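Long-range contacts in nitrate reductase (Ulva prolifera, PDB 5YLY), which reduces nitrate in the first step of nitrate assimilation, probably using NADH electrons that enter through this FAD-carrying cytochrome b5 reductase domain: residues 109-114 with 123-128; 42-47 with 103-108; 69-74 with 85-90. All coordinates share one frame; numbering follows the deposited sequence.

Interaction 1: 109-114 with 123-128. With FAD (flavin-adenine dinucleotide), chain C.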
# COMPACT_ATOMS: atom_id res chain seq x y z
N TYR A 109 -3.62 12.48 10.00
CA TYR A 109 -3.40 12.35 11.45
C TYR A 109 -3.51 13.73 12.02
O TYR A 109 -2.56 14.52 12.00
CB TYR A 109 -2.03 11.71 11.74
CG TYR A 109 -1.94 10.26 11.32
CD1 TYR A 109 -2.68 9.28 11.97
CD2 TYR A 109 -1.07 9.87 10.31
CE1 TYR A 109 -2.58 7.94 11.59
CE2 TYR A 109 -0.97 8.53 9.92
CZ TYR A 109 -1.71 7.57 10.57
OH TYR A 109 -1.61 6.26 10.19
N LYS A 110 -4.74 14.05 12.43
CA LYS A 110 -5.08 15.37 12.92
C LYS A 110 -4.59 15.63 14.32
O LYS A 110 -4.45 14.70 15.12
CB LYS A 110 -6.59 15.63 12.77
CG LYS A 110 -7.02 15.63 11.31
CD LYS A 110 -8.51 15.80 11.13
CE LYS A 110 -8.87 15.59 9.69
NZ LYS A 110 -10.32 15.70 9.46
N ALA A 111 -4.30 16.90 14.61
CA ALA A 111 -3.85 17.35 15.91
C ALA A 111 -5.05 17.39 16.88
O ALA A 111 -6.19 17.55 16.44
CB ALA A 111 -3.24 18.74 15.80
N ASN A 112 -4.77 17.19 18.18
CA ASN A 112 -5.72 17.24 19.30
C ASN A 112 -6.89 16.23 19.16
O ASN A 112 -8.04 16.55 19.49
CB ASN A 112 -6.22 18.68 19.54
CG ASN A 112 -5.13 19.73 19.52
OD1 ASN A 112 -4.33 19.83 20.46
ND2 ASN A 112 -5.08 20.52 18.46
N VAL A 113 -6.57 15.02 18.68
CA VAL A 113 -7.56 13.95 18.52
C VAL A 113 -7.10 12.80 19.42
O VAL A 113 -7.83 12.39 20.33
CB VAL A 113 -7.75 13.52 17.04
CG1 VAL A 113 -8.73 12.35 16.92
CG2 VAL A 113 -8.21 14.69 16.18
N HIS A 114 -5.87 12.32 19.18
CA HIS A 114 -5.20 11.25 19.91
C HIS A 114 -4.42 11.83 21.10
O HIS A 114 -3.63 12.75 20.90
CB HIS A 114 -4.24 10.52 18.95
CG HIS A 114 -4.00 9.09 19.30
ND1 HIS A 114 -3.19 8.74 20.36
CD2 HIS A 114 -4.48 7.97 18.71
CE1 HIS A 114 -3.19 7.42 20.39
NE2 HIS A 114 -3.96 6.91 19.42
N PHE A 123 3.33 15.57 7.88
CA PHE A 123 3.10 15.65 6.45
C PHE A 123 1.65 15.40 6.03
O PHE A 123 1.19 16.07 5.09
CB PHE A 123 4.06 14.75 5.69
CG PHE A 123 4.24 15.20 4.26
CD1 PHE A 123 4.84 16.43 3.96
CD2 PHE A 123 3.76 14.42 3.21
CE1 PHE A 123 4.97 16.86 2.64
CE2 PHE A 123 3.93 14.83 1.88
CZ PHE A 123 4.55 16.04 1.61
N SER A 124 0.91 14.48 6.71
CA SER A 124 -0.50 14.29 6.33
C SER A 124 -1.32 15.60 6.57
O SER A 124 -2.19 15.91 5.76
CB SER A 124 -1.13 13.08 7.02
OG SER A 124 -1.06 13.20 8.43
N GLN A 125 -0.99 16.39 7.62
CA GLN A 125 -1.67 17.68 7.84
C GLN A 125 -1.19 18.71 6.81
O GLN A 125 -1.99 19.52 6.34
CB GLN A 125 -1.49 18.19 9.28
CG GLN A 125 -2.15 17.30 10.31
CD GLN A 125 -1.85 17.76 11.72
OE1 GLN A 125 -2.62 18.51 12.31
NE2 GLN A 125 -0.74 17.31 12.29
N ILE A 126 0.10 18.65 6.40
CA ILE A 126 0.60 19.55 5.35
C ILE A 126 -0.22 19.31 4.08
O ILE A 126 -0.70 20.26 3.47
CB ILE A 126 2.13 19.39 5.12
CG1 ILE A 126 2.90 20.08 6.28
CG2 ILE A 126 2.55 19.98 3.76
CD1 ILE A 126 4.37 19.60 6.40
N LEU A 127 -0.37 18.02 3.68
CA LEU A 127 -1.15 17.65 2.51
C LEU A 127 -2.60 18.11 2.65
O LEU A 127 -3.10 18.79 1.76
CB LEU A 127 -1.11 16.13 2.29
CG LEU A 127 0.26 15.55 1.88
CD1 LEU A 127 0.16 14.01 1.79
CD2 LEU A 127 0.72 16.15 0.53
N GLU A 128 -3.24 17.82 3.79
CA GLU A 128 -4.63 18.22 4.04
C GLU A 128 -4.82 19.75 3.94
O GLU A 128 -5.88 20.22 3.52
CB GLU A 128 -5.12 17.69 5.41
CG GLU A 128 -6.61 17.93 5.70
CD GLU A 128 -7.61 17.28 4.77
OE1 GLU A 128 -7.23 16.38 4.00
OE2 GLU A 128 -8.81 17.65 4.85
PA FAD C . 4.37 11.69 11.37
O1A FAD C . 4.60 13.11 11.76
O2A FAD C . 5.52 11.05 10.63
O5B FAD C . 3.96 10.86 12.70
C5B FAD C . 4.53 9.56 12.94
C4B FAD C . 3.45 8.58 13.33
O4B FAD C . 2.71 9.06 14.47
C3B FAD C . 2.38 8.31 12.28
O3B FAD C . 2.83 7.44 11.25
C2B FAD C . 1.25 7.72 13.13
O2B FAD C . 1.39 6.31 13.31
C1B FAD C . 1.42 8.46 14.47
N9A FAD C . 0.41 9.49 14.73
C8A FAD C . 0.60 10.84 14.72
N7A FAD C . -0.49 11.54 14.95
C5A FAD C . -1.47 10.57 15.11
C6A FAD C . -2.86 10.65 15.32
N6A FAD C . -3.56 11.79 15.22
N1A FAD C . -3.55 9.50 15.47
C2A FAD C . -2.88 8.34 15.36
N3A FAD C . -1.58 8.14 15.12
C4A FAD C . -0.93 9.30 15.00
N1 FAD C . 0.34 6.75 4.07
C2 FAD C . -0.88 7.06 3.52
O2 FAD C . -1.71 7.71 4.17
N3 FAD C . -1.18 6.64 2.22
C4 FAD C . -0.34 5.89 1.39
O4 FAD C . -0.66 5.65 0.24
C4X FAD C . 0.94 5.54 2.00
N5 FAD C . 1.77 4.81 1.30
C5X FAD C . 2.98 4.44 1.90
C6 FAD C . 3.87 3.63 1.18
C7 FAD C . 5.09 3.24 1.73
C7M FAD C . 6.00 2.34 0.92
C8 FAD C . 5.44 3.66 3.04
C8M FAD C . 6.78 3.30 3.65
C9 FAD C . 4.55 4.45 3.76
C9A FAD C . 3.32 4.85 3.20
N10 FAD C . 2.40 5.68 3.91
C10 FAD C . 1.19 6.03 3.35
C1' FAD C . 2.75 6.32 5.19
C2' FAD C . 3.41 7.69 5.01
O2' FAD C . 4.75 7.55 4.53
C3' FAD C . 3.43 8.51 6.30
O3' FAD C . 4.15 7.80 7.31
C4' FAD C . 2.05 8.94 6.80
O4' FAD C . 1.46 9.80 5.83
C5' FAD C . 2.09 9.65 8.14
O5' FAD C . 3.10 10.68 8.09
P FAD C . 2.93 12.06 8.91
O1P FAD C . 4.04 12.97 8.54
O2P FAD C . 1.53 12.59 8.77
O3P FAD C . 3.10 11.56 10.40
O HOH W 1 -10.04 15.83 6.57
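S124, Y109 and Q125 join the loop 109-114 to the first turns of helix 122-129, and the join illustrates how a small hydroxyl can serve protein and cofactor at once. With chi1 at 59°, S124 OG sits between its own backbone N and carbonyl carbon. There it accepts the amide of Y109, Y109 N to S124 OG being 3.1 Å and nearly straight at 172°, and donates to the FAD diphosphate, S124 OG to O2P 2.7 Å. S124 N reaches the same O2P at 2.9 Å, and F123 N holds O1P. Q125, extended beyond CG, reaches the loop: CG lies 3.3 Å from Y109 O, and OE1 makes a weak bond to A111 N, while NE2 is engaged by the carbonyls of E119 and G121. The Y109 ring carries the cofactor: C2B of the adenosine ribose stands 3.9 Å above its centre, and CD1 approaches C4A of the adenine. At the margin K110 NZ bonds H46 O and, through a water, E128 OE2. Amides at the amino end of the helix thus face one phosphate, so the helix dipole would probably help offset its negative charge, while S124 ties that anion site to the residue bearing the adenosine.

Interaction 2: 42-47 with 103-108. With FAD (flavin-adenine dinucleotide), chain C.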
# COMPACT_ATOMS: atom_id res chain seq x y z
N ILE A 42 -10.34 15.41 -2.68
CA ILE A 42 -11.67 14.84 -2.46
C ILE A 42 -11.76 14.00 -1.18
O ILE A 42 -11.01 13.05 -1.04
CB ILE A 42 -12.01 13.98 -3.70
CG1 ILE A 42 -12.01 14.84 -5.01
CG2 ILE A 42 -13.39 13.28 -3.51
CD1 ILE A 42 -11.96 13.99 -6.29
N LYS A 43 -12.66 14.34 -0.28
CA LYS A 43 -12.80 13.58 0.96
C LYS A 43 -13.33 12.18 0.69
O LYS A 43 -14.33 12.03 -0.01
CB LYS A 43 -13.77 14.25 1.91
CG LYS A 43 -13.30 15.55 2.47
CD LYS A 43 -14.20 15.91 3.67
CE LYS A 43 -13.72 17.15 4.37
NZ LYS A 43 -12.35 16.97 4.93
N ILE A 44 -12.68 11.18 1.28
CA ILE A 44 -13.19 9.80 1.21
C ILE A 44 -14.02 9.59 2.48
O ILE A 44 -15.11 9.02 2.45
CB ILE A 44 -12.04 8.80 1.08
CG1 ILE A 44 -11.51 8.88 -0.38
CG2 ILE A 44 -12.48 7.37 1.44
CD1 ILE A 44 -10.18 8.21 -0.61
N SER A 45 -13.46 10.03 3.58
CA SER A 45 -14.14 9.99 4.87
C SER A 45 -13.63 11.15 5.70
O SER A 45 -12.84 11.95 5.18
CB SER A 45 -13.94 8.63 5.54
OG SER A 45 -12.57 8.39 5.74
N HIS A 46 -14.11 11.31 6.96
CA HIS A 46 -13.74 12.45 7.80
C HIS A 46 -12.22 12.63 7.95
O HIS A 46 -11.79 13.77 8.07
CB HIS A 46 -14.43 12.43 9.18
CG HIS A 46 -13.75 11.56 10.20
ND1 HIS A 46 -14.04 10.20 10.30
CD2 HIS A 46 -12.82 11.87 11.12
CE1 HIS A 46 -13.30 9.76 11.30
NE2 HIS A 46 -12.53 10.72 11.81
N ASP A 47 -11.43 11.54 7.92
CA ASP A 47 -9.97 11.66 8.08
C ASP A 47 -9.17 10.97 6.99
O ASP A 47 -7.99 10.65 7.21
CB ASP A 47 -9.53 11.16 9.46
CG ASP A 47 -9.77 9.69 9.75
OD1 ASP A 47 -10.43 9.01 8.92
OD2 ASP A 47 -9.34 9.23 10.83
N ASP A 103 -3.22 9.52 -8.08
CA ASP A 103 -4.08 9.74 -6.93
C ASP A 103 -3.40 9.21 -5.70
O ASP A 103 -2.93 8.09 -5.75
CB ASP A 103 -5.39 8.94 -7.10
CG ASP A 103 -6.32 9.43 -8.16
OD1 ASP A 103 -6.00 10.47 -8.80
OD2 ASP A 103 -7.34 8.76 -8.40
N LEU A 104 -3.44 9.96 -4.60
CA LEU A 104 -2.89 9.48 -3.33
C LEU A 104 -4.07 9.38 -2.40
O LEU A 104 -4.84 10.33 -2.29
CB LEU A 104 -1.92 10.49 -2.67
CG LEU A 104 -0.70 10.91 -3.42
CD1 LEU A 104 0.07 11.90 -2.54
CD2 LEU A 104 0.18 9.68 -3.82
N VAL A 105 -4.19 8.26 -1.68
CA VAL A 105 -5.21 8.14 -0.64
C VAL A 105 -4.43 8.25 0.66
O VAL A 105 -3.52 7.45 0.90
CB VAL A 105 -6.02 6.83 -0.80
CG1 VAL A 105 -6.85 6.53 0.45
CG2 VAL A 105 -6.90 6.92 -2.03
N VAL A 106 -4.72 9.30 1.45
CA VAL A 106 -3.93 9.62 2.63
C VAL A 106 -4.78 9.66 3.90
O VAL A 106 -5.78 10.37 3.96
CB VAL A 106 -3.09 10.94 2.43
CG1 VAL A 106 -2.24 11.27 3.66
CG2 VAL A 106 -2.22 10.88 1.16
N LYS A 107 -4.33 8.94 4.92
CA LYS A 107 -4.94 9.01 6.25
C LYS A 107 -4.40 10.30 6.91
O LYS A 107 -3.18 10.47 7.05
CB LYS A 107 -4.53 7.77 7.08
CG LYS A 107 -5.06 7.79 8.53
CD LYS A 107 -6.55 7.58 8.62
CE LYS A 107 -6.92 6.92 9.94
NZ LYS A 107 -8.33 6.46 9.94
N ILE A 108 -5.30 11.22 7.30
CA ILE A 108 -4.90 12.48 7.93
C ILE A 108 -4.83 12.31 9.43
O ILE A 108 -5.83 11.99 10.06
CB ILE A 108 -5.82 13.68 7.50
CG1 ILE A 108 -6.11 13.70 5.97
CG2 ILE A 108 -5.24 15.03 7.97
CD1 ILE A 108 -4.91 13.74 5.00
PA FAD C . 4.37 11.69 11.37
O1A FAD C . 4.60 13.11 11.76
O2A FAD C . 5.52 11.05 10.63
O5B FAD C . 3.96 10.86 12.70
C5B FAD C . 4.53 9.56 12.94
C4B FAD C . 3.45 8.58 13.33
O4B FAD C . 2.71 9.06 14.47
C3B FAD C . 2.38 8.31 12.28
O3B FAD C . 2.83 7.44 11.25
C2B FAD C . 1.25 7.72 13.13
O2B FAD C . 1.39 6.31 13.31
C1B FAD C . 1.42 8.46 14.47
N9A FAD C . 0.41 9.49 14.73
C8A FAD C . 0.60 10.84 14.72
N7A FAD C . -0.49 11.54 14.95
C5A FAD C . -1.47 10.57 15.11
C6A FAD C . -2.86 10.65 15.32
N6A FAD C . -3.56 11.79 15.22
N1A FAD C . -3.55 9.50 15.47
C2A FAD C . -2.88 8.34 15.36
N3A FAD C . -1.58 8.14 15.12
C4A FAD C . -0.93 9.30 15.00
N1 FAD C . 0.34 6.75 4.07
C2 FAD C . -0.88 7.06 3.52
O2 FAD C . -1.71 7.71 4.17
N3 FAD C . -1.18 6.64 2.22
C4 FAD C . -0.34 5.89 1.39
O4 FAD C . -0.66 5.65 0.24
C4X FAD C . 0.94 5.54 2.00
N5 FAD C . 1.77 4.81 1.30
C5X FAD C . 2.98 4.44 1.90
C6 FAD C . 3.87 3.63 1.18
C7 FAD C . 5.09 3.24 1.73
C7M FAD C . 6.00 2.34 0.92
C8 FAD C . 5.44 3.66 3.04
C8M FAD C . 6.78 3.30 3.65
C9 FAD C . 4.55 4.45 3.76
C9A FAD C . 3.32 4.85 3.20
N10 FAD C . 2.40 5.68 3.91
C10 FAD C . 1.19 6.03 3.35
C1' FAD C . 2.75 6.32 5.19
C2' FAD C . 3.41 7.69 5.01
O2' FAD C . 4.75 7.55 4.53
C3' FAD C . 3.43 8.51 6.30
O3' FAD C . 4.15 7.80 7.31
C4' FAD C . 2.05 8.94 6.80
O4' FAD C . 1.46 9.80 5.83
C5' FAD C . 2.09 9.65 8.14
O5' FAD C . 3.10 10.68 8.09
P FAD C . 2.93 12.06 8.91
O1P FAD C . 4.04 12.97 8.54
O2P FAD C . 1.53 12.59 8.77
O3P FAD C . 3.10 11.56 10.40
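D47 grips two successive residues of the other segment with two different groups, its carbonyl taking I108 N and its carboxylate taking K107 NZ. The contact lies in the antiparallel beta-barrel of the FAD-binding domain, where 42-47 leads from strand 34-43 to strand 48-54 and holds a classic beta bulge, I44 and S45 both facing V48. The bond I108 N to D47 O, 2.8 Å and straight at 170°, carries on the pairing of strand 48-54 with strand 101-107, V106 with T49 being the step before, whereas I44 reaches V105 from the strand 34-43 side. The salt bridge is longer, K107 NZ standing 3.1 Å from D47 OD2 and meeting it from above the carboxylate plane. K107 turns at chi2 (70°), which brings CD to 3.7 Å from D47 O; D205 provides NZ with a second carboxylate. I44 and V105 cross at about a right angle, I44 CD1 resting 3.8 Å from V105 CG2. The same strand presents its backbone to the flavin as it would to a neighbouring strand: FAD N3 donates to V105 O at 2.8 Å, and K107 N to FAD O2 at 3.0 Å.

Interaction 3: 69-74 with 85-90. With FAD (flavin-adenine dinucleotide), chain C.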
# COMPACT_ATOMS: atom_id res chain seq x y z
N HIS A 69 7.37 2.73 -5.02
CA HIS A 69 6.61 3.89 -4.49
C HIS A 69 7.36 5.20 -4.81
O HIS A 69 8.37 5.18 -5.54
CB HIS A 69 6.42 3.71 -2.96
CG HIS A 69 7.70 3.71 -2.16
ND1 HIS A 69 8.37 2.54 -1.85
CD2 HIS A 69 8.34 4.75 -1.56
CE1 HIS A 69 9.42 2.90 -1.12
NE2 HIS A 69 9.44 4.23 -0.91
N MET A 70 6.89 6.32 -4.26
CA MET A 70 7.49 7.64 -4.51
C MET A 70 7.71 8.37 -3.20
O MET A 70 7.05 8.08 -2.21
CB MET A 70 6.56 8.49 -5.40
CG MET A 70 5.20 8.73 -4.79
SD MET A 70 3.91 9.57 -5.78
CE MET A 70 4.28 9.00 -7.38
N LEU A 71 8.60 9.36 -3.21
CA LEU A 71 8.80 10.20 -2.04
C LEU A 71 8.18 11.52 -2.40
O LEU A 71 8.42 12.08 -3.47
CB LEU A 71 10.31 10.36 -1.72
CG LEU A 71 11.04 9.07 -1.46
CD1 LEU A 71 12.54 9.34 -1.23
CD2 LEU A 71 10.45 8.33 -0.26
N ILE A 72 7.32 12.01 -1.53
CA ILE A 72 6.66 13.28 -1.79
C ILE A 72 7.12 14.26 -0.74
O ILE A 72 7.18 13.91 0.44
CB ILE A 72 5.13 13.10 -1.76
CG1 ILE A 72 4.70 12.11 -2.89
CG2 ILE A 72 4.41 14.45 -1.89
CD1 ILE A 72 3.38 11.62 -2.84
N ARG A 73 7.44 15.48 -1.16
CA ARG A 73 7.94 16.48 -0.21
C ARG A 73 7.41 17.86 -0.47
O ARG A 73 6.97 18.17 -1.59
CB ARG A 73 9.48 16.49 -0.17
CG ARG A 73 10.14 17.16 -1.35
CD ARG A 73 11.66 17.09 -1.27
NE ARG A 73 12.23 18.09 -2.15
CZ ARG A 73 13.50 18.48 -2.10
NH1 ARG A 73 13.93 19.43 -2.93
NH2 ARG A 73 14.34 17.93 -1.25
N LYS A 74 7.53 18.73 0.55
CA LYS A 74 7.17 20.12 0.43
C LYS A 74 7.95 20.94 1.44
O LYS A 74 8.15 20.52 2.59
CB LYS A 74 5.65 20.38 0.62
CG LYS A 74 5.23 21.72 -0.00
CD LYS A 74 3.74 21.99 0.05
CE LYS A 74 3.41 23.43 -0.32
NZ LYS A 74 3.87 23.82 -1.69
N VAL A 85 11.85 21.35 5.08
CA VAL A 85 11.46 20.42 4.01
C VAL A 85 10.97 19.15 4.71
O VAL A 85 11.68 18.61 5.55
CB VAL A 85 12.62 20.13 3.02
CG1 VAL A 85 12.15 19.26 1.87
CG2 VAL A 85 13.25 21.42 2.50
N VAL A 86 9.73 18.70 4.39
CA VAL A 86 9.12 17.52 5.01
C VAL A 86 8.83 16.56 3.87
O VAL A 86 8.28 16.98 2.85
CB VAL A 86 7.83 17.87 5.81
CG1 VAL A 86 7.28 16.64 6.55
CG2 VAL A 86 8.07 19.02 6.79
N MET A 87 9.23 15.30 4.04
CA MET A 87 9.14 14.25 3.01
C MET A 87 8.59 12.96 3.61
O MET A 87 9.01 12.60 4.73
CB MET A 87 10.57 14.07 2.45
CG MET A 87 10.80 12.90 1.48
SD MET A 87 12.58 12.48 1.52
CE MET A 87 12.62 11.35 2.89
N ARG A 88 7.72 12.23 2.86
CA ARG A 88 7.18 10.93 3.26
C ARG A 88 7.00 10.08 2.02
O ARG A 88 6.80 10.62 0.93
CB ARG A 88 5.83 11.05 4.01
CG ARG A 88 5.87 11.82 5.33
CD ARG A 88 6.63 11.11 6.45
NE ARG A 88 6.52 11.85 7.71
CZ ARG A 88 7.39 12.75 8.18
NH1 ARG A 88 8.48 13.06 7.48
NH2 ARG A 88 7.18 13.35 9.33
N ALA A 89 7.03 8.75 2.20
CA ALA A 89 6.79 7.78 1.14
C ALA A 89 5.29 7.58 0.91
O ALA A 89 4.54 7.55 1.88
CB ALA A 89 7.40 6.44 1.52
N TYR A 90 4.86 7.43 -0.35
CA TYR A 90 3.45 7.14 -0.70
C TYR A 90 3.41 6.22 -1.89
O TYR A 90 4.22 6.34 -2.82
CB TYR A 90 2.61 8.41 -1.01
CG TYR A 90 2.45 9.27 0.21
CD1 TYR A 90 1.48 8.98 1.18
CD2 TYR A 90 3.35 10.31 0.47
CE1 TYR A 90 1.41 9.70 2.37
CE2 TYR A 90 3.25 11.08 1.64
CZ TYR A 90 2.32 10.73 2.61
OH TYR A 90 2.32 11.44 3.79
PA FAD C . 4.37 11.69 11.37
O1A FAD C . 4.60 13.11 11.76
O2A FAD C . 5.52 11.05 10.63
O5B FAD C . 3.96 10.86 12.70
C5B FAD C . 4.53 9.56 12.94
C4B FAD C . 3.45 8.58 13.33
O4B FAD C . 2.71 9.06 14.47
C3B FAD C . 2.38 8.31 12.28
O3B FAD C . 2.83 7.44 11.25
C2B FAD C . 1.25 7.72 13.13
O2B FAD C . 1.39 6.31 13.31
C1B FAD C . 1.42 8.46 14.47
N9A FAD C . 0.41 9.49 14.73
C8A FAD C . 0.60 10.84 14.72
N7A FAD C . -0.49 11.54 14.95
C5A FAD C . -1.47 10.57 15.11
C6A FAD C . -2.86 10.65 15.32
N6A FAD C . -3.56 11.79 15.22
N1A FAD C . -3.55 9.50 15.47
C2A FAD C . -2.88 8.34 15.36
N3A FAD C . -1.58 8.14 15.12
C4A FAD C . -0.93 9.30 15.00
N1 FAD C . 0.34 6.75 4.07
C2 FAD C . -0.88 7.06 3.52
O2 FAD C . -1.71 7.71 4.17
N3 FAD C . -1.18 6.64 2.22
C4 FAD C . -0.34 5.89 1.39
O4 FAD C . -0.66 5.65 0.24
C4X FAD C . 0.94 5.54 2.00
N5 FAD C . 1.77 4.81 1.30
C5X FAD C . 2.98 4.44 1.90
C6 FAD C . 3.87 3.63 1.18
C7 FAD C . 5.09 3.24 1.73
C7M FAD C . 6.00 2.34 0.92
C8 FAD C . 5.44 3.66 3.04
C8M FAD C . 6.78 3.30 3.65
C9 FAD C . 4.55 4.45 3.76
C9A FAD C . 3.32 4.85 3.20
N10 FAD C . 2.40 5.68 3.91
C10 FAD C . 1.19 6.03 3.35
C1' FAD C . 2.75 6.32 5.19
C2' FAD C . 3.41 7.69 5.01
O2' FAD C . 4.75 7.55 4.53
C3' FAD C . 3.43 8.51 6.30
O3' FAD C . 4.15 7.80 7.31
C4' FAD C . 2.05 8.94 6.80
O4' FAD C . 1.46 9.80 5.83
C5' FAD C . 2.09 9.65 8.14
O5' FAD C . 3.10 10.68 8.09
P FAD C . 2.93 12.06 8.91
O1P FAD C . 4.04 12.97 8.54
O2P FAD C . 1.53 12.59 8.77
O3P FAD C . 3.10 11.56 10.40
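M70, I72 and K74 form hydrogen-bonded pairs with Y90, R88 and V86, each joined by two backbone bonds of 2.9 to 3.0 Å, as strands 69-74 and 85-90 run antiparallel at 157°. Between them L71 with A89 and R73 with M87 are non-hydrogen-bonded pairs, and their side chains occupy one face: L71 CD2 packs on A89 CB, and R73 CB packs on M87 CB. R73 then extends across V85, its CD touching V85 CG1, before its guanidinium finds E137. The other face, with I72 and Y90, is turned to the body of the barrel; here I72 CD1 meets Y90 CD2 at 3.6 Å, the two side chains crossing at about a right angle. R88, A89 and Y90 close the hairpin's second strand and T91 follows, consistent with the Arg-x-Tyr-Thr/Ser signature by which the ferredoxin reductase family holds its flavin. R88 bends at chi2 (-69°), which brings CD to 3.8 Å from FAD O1P; NE makes weak bonds to O1P and O2A, one on each phosphorus, and NH2 a further weak one to O2A. Its NH1 is anchored on M87 O at 2.8 Å, which fixes the turn of the guanidinium. An alanine here would probably leave O1P and O2A without this cationic partner and M87 O without its side-chain donor. A89 O accepts the ribityl O2' at 2.7 Å. Y90 OH shares a hydrogen bond with O4', while its ring edge faces the flavin, CD1 lying 3.6 Å from C4X and N3 sitting in the ring plane. At the strand start the H69 ring rests against A89 CB through CD2, and the flavin methyl C7M sits 3.6 Å above one of its faces, offset toward the rim.

In the fold
All three contacts frame one FAD, yet each uses the chemistry of its position. Interaction 2 is buried, ties a corner of the sheet to strand 101-107 by a salt bridge and a backbone bond, and leaves that strand's backbone to hold the flavin's pyrimidine side. Interaction 3, partly buried and nested in the chain loop that interaction 2 closes, is regular strand pairing in the same sheet, and L104 packs on its I72. Interaction 1 lies at the surface and holds a loop to a helix by hydroxyl and amide groups. It touches both others: from its helix F123 packs against strand 85-90 and S124 rests against strand 101-107, while from its loop K110 reaches back to H46.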